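Local coordinates for iodotyrosine deiodinase (Thermotoga neapolitana, PDB 6TYK), which uses FMN to remove the halogen reductively from iodinated, brominated and chlorinated tyrosines, releasing L-tyrosine and halide, at residues 21-24 against 25-28; 54-57 against 58-61; 81-85 against 86-90; 110-113 against 114-117. All blocks are in the same frame, centred on the assembly; numbering follows the deposited sequence.

How the contacts relate
All four contacts are local, each between neighbouring turns of one continuous piece of chain, and they follow one another in series. Contact 3 lies at an FMN and 3-iodo-tyrosine pocket, while contact 4 meets the flavin bound mainly by the second subunit; these two contacts of one chain thus touch the two different flavins of the homodimer, and their centres are about 31 Å apart. Contact 2 lies farther from the substrate: its Arg61 side chain is about 11 Å from a bound 3-iodo-tyrosine and about 5 Å from that of Lys92, which binds it. Contact 1 lies farthest from contact 3, about 32 Å between centres, and packs against strand 181-183 of the second subunit.

Contact 1 of 4, residues 21-24 against 25-28; sequences KPPL and EDLI
Pro23 and Asp26 meet where the chain runs into helix 24-35, the carboxylate lying against the pyrrolidine ring rather than pointing away from it. The closest approach is from Asp26 OD2 to Pro23 CD, at 3.1 Å. Next along the ring comes Pro23 CG, 3.6 Å from the same Asp26 OD2. The carboxylate reaches this place because CG of Asp26 lies anti to its own carbonyl carbon, beside the backbone N (chi1 -68°), which swings it back toward the preceding turn. The backbone runs alongside: Asp26 N donates to Pro23 O at 3.1 Å, coming in from well above the carbonyl plane instead of along a lone pair.

On another flank, Leu24 and Ile28 lie one helical turn apart with their side chains set at a slant to each other. Leu24 CG comes within 3.8 Å of Ile28 CG1, the branch that also lies 3.4 Å from Leu24 O. Beneath this apolar touch, Ile28 N meets Leu24 O at 2.9 Å with a nearly straight N-H...O angle of 174°. Leu24 also packs on Tyr183 of the second subunit, and Ile28 on Val181 of that subunit, so this flank is turned to the dimer interface.

The two halves therefore differ in chemistry. Proline CD, being bound to the tertiary amide nitrogen, is mildly polarised, which makes the close carboxylate probably favourable; a negative charge in the first turn would also suit the positive end of the helix dipole. The leucine-isoleucine pair, by contrast, offers an apolar surface to the partner subunit.

Contact 2 of 4, residues 54-57 against 58-61; sequences EKLK and GQIR
Lys55 and Gln59 pass each other at a slant, Lys55 CE standing 4.0 Å from Gln59 NE2. A water joins their ends, accepting from Lys55 NZ at 3.1 Å and, more weakly, from Gln59 NE2. Gln59 CG lies beside its own backbone N (chi1 -66°) and the chain runs out extended, which brings OE1 to 3.5 Å from Leu56 CD1, the two side chains crossing at about a right angle. Farther round, Leu56 CG approaches Ile60 CD1 at 4.1 Å.

What sets these positions is the alpha-helical ladder. Gly58, Gln59, Ile60 and Arg61 each donate from N to the carbonyl four residues back, the shortest bond being Arg61 N to Lys57 O at 2.8 Å. Within the first turn, Lys57 NZ makes a salt bridge to Glu54 OE2 at 3.0 Å, on the syn side but 32° out of the carboxylate plane. The same ammonium also donates to the carbonyls of Ala98 and Lys96, so three acceptors grip this buried group.

This first part of helix 54-74 rests Leu56, Lys57 and Ile60 on Val51 of strand 46-51; Gln59 and Ile60 touch Leu149 of helix 143-149, and Arg61 lies against helix 94-97.

Contact 3 of 4, residues 81-85 against 86-90; sequences EWLDE and KRFTW. With IYR (3-iodo-tyrosine), chain D; FMN (flavin mononucleotide), chain C.
Trp82 and Phe88 come together because the indole CG stands anti to the backbone N (chi1 -174°), while the phenyl CG lies beside its own N, turned back toward the helix. Trp82 CZ3 reaches Phe88 CZ at 3.8 Å, the rings slanted with planes 38° apart, neither stacked nor edge-to-face. Leu83 covers one face of the phenyl ring: its CD2, displaced toward the rim, sits 4.0 Å from the Phe88 ring centroid, a CH-pi contact. Lys86 lays CG over one face of the indole, and the bends farther along its chain bring NZ within 3.4 Å of Glu85 OE2, a salt bridge.

The backbone fixes this geometry. Arg87 takes a positive phi of 58°; its N bonds to Asp84 O, and Phe88 N bonds to Leu83 O at 2.9 Å. A water bridges Asp84 OD1 and Phe88 O; the other oxygen of Asp84, OD2, is salt-bridged to Lys80.

The three apolar side chains face the ligands: Leu83 CD2 is 3.4 Å from 3-iodo-tyrosine CH, and Trp82 CZ3 is 3.6 Å from its CG. With an alanine here in place of Trp82, the substrate ring and Phe88 would probably lose a shared wall, leaving both freer to shift.

Helix 77-85 thus ends in a Schellman motif, with the hydrophobic pair Leu83-Phe88 customary for it, used here to wall the halotyrosine pocket beside FMN.

Contact 4 of 4, residues 110-113 against 114-117; sequences APYS and RESV. With IYR (3-iodo-tyrosine), chain N; FMN (flavin mononucleotide), chain J.
Tyr112 touches both Glu115 and Ser116 as a type II beta turn, Ala110 to Ser113, leads into helix 113-130. Ala110 O takes a weak bond from Ser113 N. Pro111, next, packs on Met41 of its own chain.

Tyr112 is the N-cap, with the positive phi (54°) expected at the third position of such a turn. Its ring CD1 lies 3.3 Å from Glu115 CD, ring and carboxylate planes 52° apart, and Glu115 CG falls at the ring edge. Glu115 bends at its second torsion, which carries OE1 back to 3.3 Å from Tyr112 CA. Tyr112 O is gripped twice, by Ser116 N at 3.0 Å and by Ser116 OG at 2.7 Å, from opposite faces of its plane. Ser116 OG is also bonded to Gly40 N, tying the cap to the loop beside the flavin. Ser113 O then accepts Val117 N.

A further 3-iodo-tyrosine, not stacked on either flavin, lies over one face of the Arg114 guanidinium, its CG 3.4 Å from Arg114 NH1, while Arg114 NE is salt-bridged to Glu159. The ligand amine reaches Glu115 OE2 in a weak bond. With a leucine here instead of Glu115, the amine is likely to lose this weak acceptor, the Tyr112 ring its carboxylate neighbour, and Arg114 of the second subunit a distant, weak countercharge.

Tyr112 CB meets FMN C7M at 3.5 Å, and Ser116 OG approaches C8M. This capped helix start thus borders the flavin's dimethylbenzene edge, at an interfacial FMN site of the kind found in nitroreductase-family dimers, where the second subunit supplies residues such as Arg15 and Arg176.

Contact 1 of 4, residues 21-24 against 25-28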
loop_
_atom_site.group_PDB
_atom_site.type_symbol
_atom_site.label_atom_id
_atom_site.label_comp_id
_atom_site.label_asym_id
_atom_site.label_seq_id
_atom_site.Cartn_x
_atom_site.Cartn_y
_atom_site.Cartn_z
ATOM N N LYS A 21 3.548 22.336 16.162
ATOM C CA LYS A 21 3.849 22.048 14.767
ATOM C C LYS A 21 5.210 21.399 14.610
ATOM O O LYS A 21 6.226 22.021 14.892
ATOM C CB LYS A 21 3.826 23.336 13.953
ATOM C CG LYS A 21 2.488 24.047 13.961
ATOM C CD LYS A 21 2.601 25.380 13.258
ATOM C CE LYS A 21 1.265 26.095 13.234
ATOM N NZ LYS A 21 1.438 27.507 12.833
ATOM N N PRO A 22 5.238 20.149 14.130
ATOM C CA PRO A 22 6.518 19.528 13.792
ATOM C C PRO A 22 7.198 20.313 12.686
ATOM O O PRO A 22 6.519 20.927 11.857
ATOM C CB PRO A 22 6.109 18.150 13.259
ATOM C CG PRO A 22 4.734 17.904 13.792
ATOM C CD PRO A 22 4.099 19.258 13.854
ATOM N N PRO A 23 8.536 20.304 12.664
ATOM C CA PRO A 23 9.236 20.951 11.548
ATOM C C PRO A 23 8.792 20.329 10.235
ATOM O O PRO A 23 8.538 19.122 10.170
ATOM C CB PRO A 23 10.703 20.612 11.806
ATOM C CG PRO A 23 10.785 20.318 13.270
ATOM C CD PRO A 23 9.460 19.709 13.641
ATOM N N LEU A 24 8.686 21.154 9.203
ATOM C CA LEU A 24 8.290 20.683 7.889
ATOM C C LEU A 24 9.152 19.516 7.425
ATOM O O LEU A 24 8.651 18.573 6.815
ATOM C CB LEU A 24 8.363 21.833 6.884
ATOM C CG LEU A 24 7.985 21.483 5.448
ATOM C CD1 LEU A 24 6.563 20.963 5.398
ATOM C CD2 LEU A 24 8.160 22.688 4.531
ATOM N N GLU A 25 10.444 19.566 7.725
ATOM C CA GLU A 25 11.344 18.521 7.243
ATOM C C GLU A 25 10.979 17.117 7.733
ATOM O O GLU A 25 11.254 16.139 7.051
ATOM C CB GLU A 25 12.806 18.841 7.568
ATOM C CG GLU A 25 13.799 17.954 6.820
ATOM C CD GLU A 25 13.502 17.860 5.327
ATOM O OE1 GLU A 25 13.093 18.882 4.729
ATOM O OE2 GLU A 25 13.671 16.760 4.753
ATOM N N ASP A 26 10.356 17.016 8.904
ATOM C CA ASP A 26 9.926 15.716 9.419
ATOM C C ASP A 26 8.832 15.117 8.541
ATOM O O ASP A 26 8.836 13.924 8.235
ATOM C CB ASP A 26 9.450 15.829 10.868
ATOM C CG ASP A 26 10.577 16.140 11.822
ATOM O OD1 ASP A 26 11.719 15.716 11.551
ATOM O OD2 ASP A 26 10.321 16.813 12.840
ATOM N N LEU A 27 7.896 15.957 8.126
ATOM C CA LEU A 27 6.861 15.514 7.210
ATOM C C LEU A 27 7.454 15.194 5.842
ATOM O O LEU A 27 7.169 14.146 5.252
ATOM C CB LEU A 27 5.787 16.590 7.080
ATOM C CG LEU A 27 4.661 16.288 6.098
ATOM C CD1 LEU A 27 3.994 14.957 6.422
ATOM C CD2 LEU A 27 3.645 17.425 6.097
ATOM N N ILE A 28 8.284 16.100 5.335
ATOM C CA ILE A 28 8.924 15.899 4.039
ATOM C C ILE A 28 9.758 14.620 3.999
ATOM O O ILE A 28 9.768 13.926 2.989
ATOM C CB ILE A 28 9.790 17.108 3.625
ATOM C CG1 ILE A 28 8.909 18.348 3.443
ATOM C CG2 ILE A 28 10.561 16.802 2.343
ATOM C CD1 ILE A 28 7.853 18.197 2.374
#

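Contact 2 of 4, residues 54-57 against 58-61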
loop_
_atom_site.group_PDB
_atom_site.type_symbol
_atom_site.label_atom_id
_atom_site.label_comp_id
_atom_site.label_asym_id
_atom_site.label_seq_id
_atom_site.Cartn_x
_atom_site.Cartn_y
_atom_site.Cartn_z
ATOM N N GLU A 54 -5.770 27.203 8.748
ATOM C CA GLU A 54 -6.802 26.864 9.722
ATOM C C GLU A 54 -8.207 26.948 9.137
ATOM O O GLU A 54 -9.036 26.088 9.411
ATOM C CB GLU A 54 -6.692 27.701 11.006
ATOM C CG GLU A 54 -5.515 27.329 11.910
ATOM C CD GLU A 54 -5.525 25.874 12.382
ATOM O OE1 GLU A 54 -6.611 25.265 12.524
ATOM O OE2 GLU A 54 -4.426 25.334 12.618
ATOM N N LYS A 55 -8.484 27.969 8.332
ATOM C CA LYS A 55 -9.799 28.084 7.716
ATOM C C LYS A 55 -10.072 26.895 6.796
ATOM O O LYS A 55 -11.160 26.332 6.791
ATOM C CB LYS A 55 -9.921 29.396 6.938
ATOM C CG LYS A 55 -11.167 29.482 6.080
ATOM C CD LYS A 55 -11.140 30.711 5.188
ATOM C CE LYS A 55 -12.407 30.819 4.357
ATOM N NZ LYS A 55 -13.618 30.972 5.211
ATOM N N LEU A 56 -9.078 26.513 6.007
ATOM C CA LEU A 56 -9.250 25.394 5.090
ATOM C C LEU A 56 -9.426 24.075 5.843
ATOM O O LEU A 56 -10.264 23.259 5.469
ATOM C CB LEU A 56 -8.079 25.315 4.116
ATOM C CG LEU A 56 -8.121 24.173 3.112
ATOM C CD1 LEU A 56 -9.396 24.227 2.296
ATOM C CD2 LEU A 56 -6.897 24.296 2.212
ATOM N N LYS A 57 -8.650 23.870 6.904
ATOM C CA LYS A 57 -8.824 22.670 7.719
ATOM C C LYS A 57 -10.234 22.626 8.261
ATOM O O LYS A 57 -10.847 21.571 8.309
ATOM C CB LYS A 57 -7.820 22.612 8.884
ATOM C CG LYS A 57 -6.380 22.404 8.438
ATOM C CD LYS A 57 -5.453 21.993 9.572
ATOM C CE LYS A 57 -5.777 22.678 10.868
ATOM N NZ LYS A 57 -4.710 22.454 11.877
ATOM N N GLY A 58 -10.748 23.784 8.662
ATOM C CA GLY A 58 -12.093 23.856 9.192
ATOM C C GLY A 58 -13.128 23.475 8.151
ATOM O O GLY A 58 -14.088 22.758 8.454
ATOM N N GLN A 59 -12.946 23.953 6.925
ATOM C CA GLN A 59 -13.859 23.606 5.841
ATOM C C GLN A 59 -13.823 22.110 5.573
ATOM O O GLN A 59 -14.865 21.470 5.420
ATOM C CB GLN A 59 -13.515 24.380 4.569
ATOM C CG GLN A 59 -13.722 25.880 4.671
ATOM C CD GLN A 59 -13.193 26.611 3.453
ATOM O OE1 GLN A 59 -12.070 26.374 3.009
ATOM N NE2 GLN A 59 -14.004 27.502 2.902
ATOM N N ILE A 60 -12.619 21.549 5.532
ATOM C CA ILE A 60 -12.464 20.122 5.304
ATOM C C ILE A 60 -13.119 19.346 6.437
ATOM O O ILE A 60 -13.865 18.401 6.197
ATOM C CB ILE A 60 -10.983 19.736 5.154
ATOM C CG1 ILE A 60 -10.448 20.298 3.831
ATOM C CG2 ILE A 60 -10.809 18.219 5.192
ATOM C CD1 ILE A 60 -8.958 20.146 3.646
ATOM N N ARG A 61 -12.871 19.772 7.669
ATOM C CA ARG A 61 -13.460 19.107 8.822
ATOM C C ARG A 61 -14.969 19.108 8.744
ATOM O O ARG A 61 -15.599 18.078 8.937
ATOM C CB ARG A 61 -13.037 19.777 10.124
ATOM C CG ARG A 61 -13.666 19.137 11.354
ATOM C CD ARG A 61 -12.998 19.627 12.620
ATOM N NE ARG A 61 -12.959 21.084 12.675
ATOM C CZ ARG A 61 -13.994 21.843 13.004
ATOM N NH1 ARG A 61 -15.157 21.278 13.305
ATOM N NH2 ARG A 61 -13.863 23.161 13.030
HETATM O O HOH W 1 -16.227 29.610 4.203
#

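Contact 3 of 4, residues 81-85 against 86-90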
loop_
_atom_site.group_PDB
_atom_site.type_symbol
_atom_site.label_atom_id
_atom_site.label_comp_id
_atom_site.label_asym_id
_atom_site.label_seq_id
_atom_site.Cartn_x
_atom_site.Cartn_y
_atom_site.Cartn_z
ATOM N N GLU A 81 -21.236 -2.468 13.459
ATOM C CA GLU A 81 -21.003 -3.218 14.687
ATOM C C GLU A 81 -19.643 -2.857 15.272
ATOM O O GLU A 81 -19.500 -2.658 16.476
ATOM C CB GLU A 81 -21.078 -4.720 14.417
ATOM N N TRP A 82 -18.644 -2.752 14.403
ATOM C CA TRP A 82 -17.283 -2.448 14.830
ATOM C C TRP A 82 -17.172 -1.012 15.342
ATOM O O TRP A 82 -16.587 -0.771 16.396
ATOM C CB TRP A 82 -16.314 -2.692 13.670
ATOM C CG TRP A 82 -14.862 -2.554 14.015
ATOM C CD1 TRP A 82 -14.047 -3.523 14.520
ATOM C CD2 TRP A 82 -14.036 -1.397 13.818
ATOM N NE1 TRP A 82 -12.772 -3.035 14.674
ATOM C CE2 TRP A 82 -12.737 -1.733 14.248
ATOM C CE3 TRP A 82 -14.275 -0.107 13.336
ATOM C CZ2 TRP A 82 -11.677 -0.828 14.209
ATOM C CZ3 TRP A 82 -13.218 0.791 13.289
ATOM C CH2 TRP A 82 -11.937 0.426 13.726
ATOM N N LEU A 83 -17.737 -0.060 14.601
ATOM C CA LEU A 83 -17.707 1.337 15.016
ATOM C C LEU A 83 -18.435 1.534 16.332
ATOM O O LEU A 83 -17.978 2.280 17.200
ATOM C CB LEU A 83 -18.336 2.236 13.956
ATOM C CG LEU A 83 -17.571 2.274 12.630
ATOM C CD1 LEU A 83 -18.401 2.939 11.547
ATOM C CD2 LEU A 83 -16.215 2.978 12.768
ATOM N N ASP A 84 -19.559 0.845 16.484
ATOM C CA ASP A 84 -20.350 0.982 17.694
ATOM C C ASP A 84 -19.598 0.450 18.899
ATOM O O ASP A 84 -19.564 1.093 19.946
ATOM C CB ASP A 84 -21.675 0.241 17.563
ATOM C CG ASP A 84 -22.667 0.981 16.696
ATOM O OD1 ASP A 84 -22.414 2.166 16.391
ATOM O OD2 ASP A 84 -23.695 0.377 16.328
ATOM N N GLU A 85 -18.982 -0.717 18.751
ATOM C CA GLU A 85 -18.294 -1.329 19.881
ATOM C C GLU A 85 -17.089 -0.484 20.294
ATOM O O GLU A 85 -16.749 -0.410 21.471
ATOM C CB GLU A 85 -17.883 -2.769 19.563
ATOM C CG GLU A 85 -16.863 -2.897 18.451
ATOM C CD GLU A 85 -16.518 -4.340 18.136
ATOM O OE1 GLU A 85 -17.213 -5.244 18.649
ATOM O OE2 GLU A 85 -15.550 -4.570 17.380
ATOM N N LYS A 86 -16.467 0.181 19.324
ATOM C CA LYS A 86 -15.309 1.031 19.596
ATOM C C LYS A 86 -15.728 2.462 19.955
ATOM O O LYS A 86 -14.885 3.317 20.235
ATOM C CB LYS A 86 -14.358 1.043 18.392
ATOM C CG LYS A 86 -13.779 -0.320 18.003
ATOM C CD LYS A 86 -12.492 -0.617 18.748
ATOM C CE LYS A 86 -11.782 -1.836 18.163
ATOM N NZ LYS A 86 -12.618 -3.062 18.208
ATOM N N ARG A 87 -17.036 2.709 19.942
ATOM C CA ARG A 87 -17.603 4.011 20.293
ATOM C C ARG A 87 -17.078 5.151 19.422
ATOM O O ARG A 87 -16.806 6.258 19.896
ATOM C CB ARG A 87 -17.427 4.302 21.789
ATOM C CG ARG A 87 -18.139 3.291 22.687
ATOM C CD ARG A 87 -18.178 3.756 24.131
ATOM N NE ARG A 87 -18.903 5.016 24.273
ATOM C CZ ARG A 87 -18.978 5.711 25.401
ATOM N NH1 ARG A 87 -18.372 5.270 26.496
ATOM N NH2 ARG A 87 -19.658 6.849 25.433
ATOM N N PHE A 88 -16.947 4.865 18.135
ATOM C CA PHE A 88 -16.647 5.891 17.149
ATOM C C PHE A 88 -17.852 6.811 16.971
ATOM O O PHE A 88 -18.998 6.388 17.130
ATOM C CB PHE A 88 -16.336 5.248 15.799
ATOM C CG PHE A 88 -14.925 4.750 15.656
ATOM C CD1 PHE A 88 -14.465 3.662 16.383
ATOM C CD2 PHE A 88 -14.073 5.341 14.747
ATOM C CE1 PHE A 88 -13.172 3.207 16.226
ATOM C CE2 PHE A 88 -12.787 4.886 14.588
ATOM C CZ PHE A 88 -12.337 3.825 15.329
ATOM N N THR A 89 -17.596 8.063 16.612
ATOM C CA THR A 89 -18.673 8.990 16.287
ATOM C C THR A 89 -18.307 9.806 15.053
ATOM O O THR A 89 -17.173 9.755 14.574
ATOM C CB THR A 89 -18.953 9.963 17.444
ATOM O OG1 THR A 89 -17.805 10.798 17.650
ATOM C CG2 THR A 89 -19.259 9.209 18.719
ATOM N N TRP A 90 -19.260 10.586 14.558
ATOM C CA TRP A 90 -19.073 11.343 13.325
ATOM C C TRP A 90 -18.183 12.566 13.496
ATOM O O TRP A 90 -17.622 13.065 12.517
ATOM C CB TRP A 90 -20.424 11.744 12.730
ATOM C CG TRP A 90 -21.297 12.547 13.666
ATOM C CD1 TRP A 90 -22.204 12.063 14.560
ATOM C CD2 TRP A 90 -21.348 13.973 13.776
ATOM N NE1 TRP A 90 -22.811 13.099 15.229
ATOM C CE2 TRP A 90 -22.304 14.284 14.763
ATOM C CE3 TRP A 90 -20.678 15.016 13.136
ATOM C CZ2 TRP A 90 -22.601 15.594 15.128
ATOM C CZ3 TRP A 90 -20.982 16.316 13.493
ATOM C CH2 TRP A 90 -21.932 16.596 14.480
HETATM N N IYR D . -14.770 7.060 8.285
HETATM C CA IYR D . -15.557 6.760 9.454
HETATM C CB IYR D . -15.768 5.270 9.775
HETATM C CC IYR D . -14.541 4.427 9.820
HETATM C CD IYR D . -14.217 3.640 8.715
HETATM C CE IYR D . -13.098 2.806 8.704
HETATM I IE IYR D . -12.697 1.739 7.041
HETATM C CF IYR D . -12.294 2.747 9.846
HETATM O OF IYR D . -11.185 1.955 9.926
HETATM C CG IYR D . -12.595 3.538 10.970
HETATM C CH IYR D . -13.720 4.357 10.957
HETATM C C IYR D . -14.987 7.400 10.707
HETATM O O IYR D . -15.493 7.468 11.826
HETATM O OXT IYR D . -13.765 7.963 10.539
HETATM N N1 FMN C . -9.691 5.254 10.905
HETATM C C2 FMN C . -10.673 6.176 11.131
HETATM O O2 FMN C . -10.837 6.612 12.257
HETATM N N3 FMN C . -11.466 6.623 10.106
HETATM C C4 FMN C . -11.308 6.144 8.835
HETATM O O4 FMN C . -12.043 6.565 7.933
HETATM C C4A FMN C . -10.300 5.207 8.596
HETATM N N5 FMN C . -10.096 4.721 7.323
HETATM C C5A FMN C . -9.081 3.809 7.088
HETATM C C6 FMN C . -8.873 3.342 5.797
HETATM C C7 FMN C . -7.858 2.441 5.516
HETATM C C7M FMN C . -7.676 1.971 4.096
HETATM C C8 FMN C . -7.042 1.998 6.547
HETATM C C8M FMN C . -5.931 1.018 6.277
HETATM C C9 FMN C . -7.250 2.466 7.842
HETATM C C9A FMN C . -8.267 3.374 8.125
HETATM N N10 FMN C . -8.498 3.840 9.419
HETATM C C10 FMN C . -9.480 4.781 9.635
HETATM C "C1'" FMN C . -7.646 3.385 10.571
HETATM C "C2'" FMN C . -8.074 1.969 11.017
HETATM O "O2'" FMN C . -9.287 1.997 11.763
HETATM C "C3'" FMN C . -6.935 1.334 11.819
HETATM O "O3'" FMN C . -5.840 1.151 10.941
HETATM C "C4'" FMN C . -7.307 0.001 12.469
HETATM O "O4'" FMN C . -8.308 0.212 13.455
HETATM C "C5'" FMN C . -6.093 -0.643 13.120
HETATM O "O5'" FMN C . -5.521 0.274 14.027
HETATM P P FMN C . -4.227 -0.118 14.896
HETATM O O1P FMN C . -4.032 1.070 15.833
HETATM O O2P FMN C . -3.041 -0.233 13.978
HETATM O O3P FMN C . -4.552 -1.384 15.666
HETATM O O HOH W 2 -20.783 4.263 16.269
#

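Contact 4 of 4, residues 110-113 against 114-117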
loop_
_atom_site.group_PDB
_atom_site.type_symbol
_atom_site.label_atom_id
_atom_site.label_comp_id
_atom_site.label_asym_id
_atom_site.label_seq_id
_atom_site.Cartn_x
_atom_site.Cartn_y
_atom_site.Cartn_z
ATOM N N ALA A 110 -2.201 6.641 -14.582
ATOM C CA ALA A 110 -1.078 5.722 -14.453
ATOM C C ALA A 110 -1.565 4.306 -14.186
ATOM O O ALA A 110 -2.558 4.105 -13.486
ATOM C CB ALA A 110 -0.147 6.192 -13.354
ATOM N N PRO A 111 -0.870 3.310 -14.742
ATOM C CA PRO A 111 -1.307 1.927 -14.530
ATOM C C PRO A 111 -1.096 1.494 -13.091
ATOM O O PRO A 111 -0.052 1.782 -12.507
ATOM C CB PRO A 111 -0.406 1.132 -15.473
ATOM C CG PRO A 111 0.825 1.981 -15.614
ATOM C CD PRO A 111 0.361 3.398 -15.552
ATOM N N TYR A 112 -2.097 0.836 -12.519
ATOM C CA TYR A 112 -2.030 0.406 -11.130
ATOM C C TYR A 112 -1.708 1.579 -10.220
ATOM O O TYR A 112 -1.005 1.445 -9.223
ATOM C CB TYR A 112 -1.025 -0.736 -10.957
ATOM C CG TYR A 112 -1.599 -2.049 -11.395
ATOM C CD1 TYR A 112 -2.299 -2.843 -10.504
ATOM C CD2 TYR A 112 -1.464 -2.485 -12.699
ATOM C CE1 TYR A 112 -2.850 -4.035 -10.890
ATOM C CE2 TYR A 112 -2.010 -3.691 -13.103
ATOM C CZ TYR A 112 -2.703 -4.456 -12.190
ATOM O OH TYR A 112 -3.256 -5.655 -12.564
ATOM N N SER A 113 -2.250 2.738 -10.573
ATOM C CA SER A 113 -2.039 3.950 -9.789
ATOM C C SER A 113 -2.503 3.815 -8.340
ATOM O O SER A 113 -1.767 4.171 -7.419
ATOM C CB SER A 113 -2.728 5.147 -10.455
ATOM O OG SER A 113 -4.089 4.876 -10.733
ATOM N N ARG A 114 -3.705 3.285 -8.130
ATOM C CA ARG A 114 -4.242 3.218 -6.777
ATOM C C ARG A 114 -3.453 2.241 -5.909
ATOM O O ARG A 114 -3.128 2.546 -4.756
ATOM C CB ARG A 114 -5.725 2.839 -6.799
ATOM C CG ARG A 114 -6.570 3.770 -7.674
ATOM C CD ARG A 114 -8.047 3.688 -7.320
ATOM N NE ARG A 114 -8.275 4.096 -5.939
ATOM C CZ ARG A 114 -9.301 3.695 -5.199
ATOM N NH1 ARG A 114 -10.221 2.880 -5.709
ATOM N NH2 ARG A 114 -9.414 4.120 -3.951
ATOM N N GLU A 115 -3.166 1.065 -6.461
ATOM C CA GLU A 115 -2.336 0.081 -5.778
ATOM C C GLU A 115 -0.980 0.661 -5.386
ATOM O O GLU A 115 -0.499 0.479 -4.262
ATOM C CB GLU A 115 -2.128 -1.137 -6.671
ATOM C CG GLU A 115 -3.376 -1.972 -6.898
ATOM C CD GLU A 115 -4.203 -1.542 -8.102
ATOM O OE1 GLU A 115 -3.997 -0.438 -8.649
ATOM O OE2 GLU A 115 -5.068 -2.338 -8.515
ATOM N N SER A 116 -0.374 1.379 -6.323
ATOM C CA SER A 116 0.947 1.946 -6.098
ATOM C C SER A 116 0.924 3.010 -5.008
ATOM O O SER A 116 1.810 3.064 -4.151
ATOM C CB SER A 116 1.475 2.540 -7.392
ATOM O OG SER A 116 1.588 1.545 -8.398
ATOM N N VAL A 117 -0.103 3.853 -5.022
ATOM C CA VAL A 117 -0.184 4.899 -4.022
ATOM C C VAL A 117 -0.396 4.308 -2.630
ATOM O O VAL A 117 0.244 4.729 -1.676
ATOM C CB VAL A 117 -1.246 5.952 -4.377
ATOM C CG1 VAL A 117 -1.481 6.884 -3.204
ATOM C CG2 VAL A 117 -0.811 6.737 -5.626
HETATM N N IYR N . -7.805 -2.617 -10.447
HETATM C CA IYR N . -8.836 -1.613 -10.292
HETATM C CB IYR N . -8.420 -0.314 -9.574
HETATM C CC IYR N . -8.724 -0.369 -8.121
HETATM C CD IYR N . -7.676 -0.380 -7.200
HETATM C CE IYR N . -7.917 -0.422 -5.828
HETATM I IE IYR N . -6.350 -0.434 -4.540
HETATM C CF IYR N . -9.247 -0.458 -5.393
HETATM O OF IYR N . -9.610 -0.501 -4.079
HETATM C CG IYR N . -10.318 -0.451 -6.311
HETATM C CH IYR N . -10.052 -0.404 -7.666
HETATM C C IYR N . -9.401 -1.173 -11.632
HETATM O O IYR N . -10.580 -0.990 -11.955
HETATM O OXT IYR N . -8.442 -0.953 -12.572
HETATM N N1 FMN J . 6.873 -5.272 -12.775
HETATM C C2 FMN J . 6.767 -6.191 -13.782
HETATM O O2 FMN J . 7.798 -6.598 -14.317
HETATM N N3 FMN J . 5.533 -6.651 -14.180
HETATM C C4 FMN J . 4.390 -6.194 -13.570
HETATM O O4 FMN J . 3.282 -6.614 -13.926
HETATM C C4A FMN J . 4.500 -5.262 -12.544
HETATM N N5 FMN J . 3.362 -4.785 -11.932
HETATM C C5A FMN J . 3.475 -3.882 -10.894
HETATM C C6 FMN J . 2.329 -3.441 -10.255
HETATM C C7 FMN J . 2.401 -2.539 -9.205
HETATM C C7M FMN J . 1.125 -2.101 -8.535
HETATM C C8 FMN J . 3.643 -2.080 -8.796
HETATM C C8M FMN J . 3.766 -1.110 -7.669
HETATM C C9 FMN J . 4.797 -2.511 -9.442
HETATM C C9A FMN J . 4.723 -3.426 -10.485
HETATM N N10 FMN J . 5.862 -3.857 -11.146
HETATM C C10 FMN J . 5.751 -4.796 -12.149
HETATM C "C1'" FMN J . 7.215 -3.361 -10.733
HETATM C "C2'" FMN J . 7.440 -1.945 -11.325
HETATM O "O2'" FMN J . 7.715 -1.973 -12.724
HETATM C "C3'" FMN J . 8.589 -1.277 -10.568
HETATM O "O3'" FMN J . 8.136 -1.060 -9.245
HETATM C "C4'" FMN J . 9.072 0.032 -11.180
HETATM O "O4'" FMN J . 9.612 -0.202 -12.461
HETATM C "C5'" FMN J . 10.141 0.701 -10.322
HETATM O "O5'" FMN J . 11.182 -0.221 -10.064
HETATM P P FMN J . 12.437 0.221 -9.169
HETATM O O1P FMN J . 12.992 1.514 -9.730
HETATM O O2P FMN J . 13.444 -0.905 -9.294
HETATM O O3P FMN J . 12.028 0.302 -7.716
#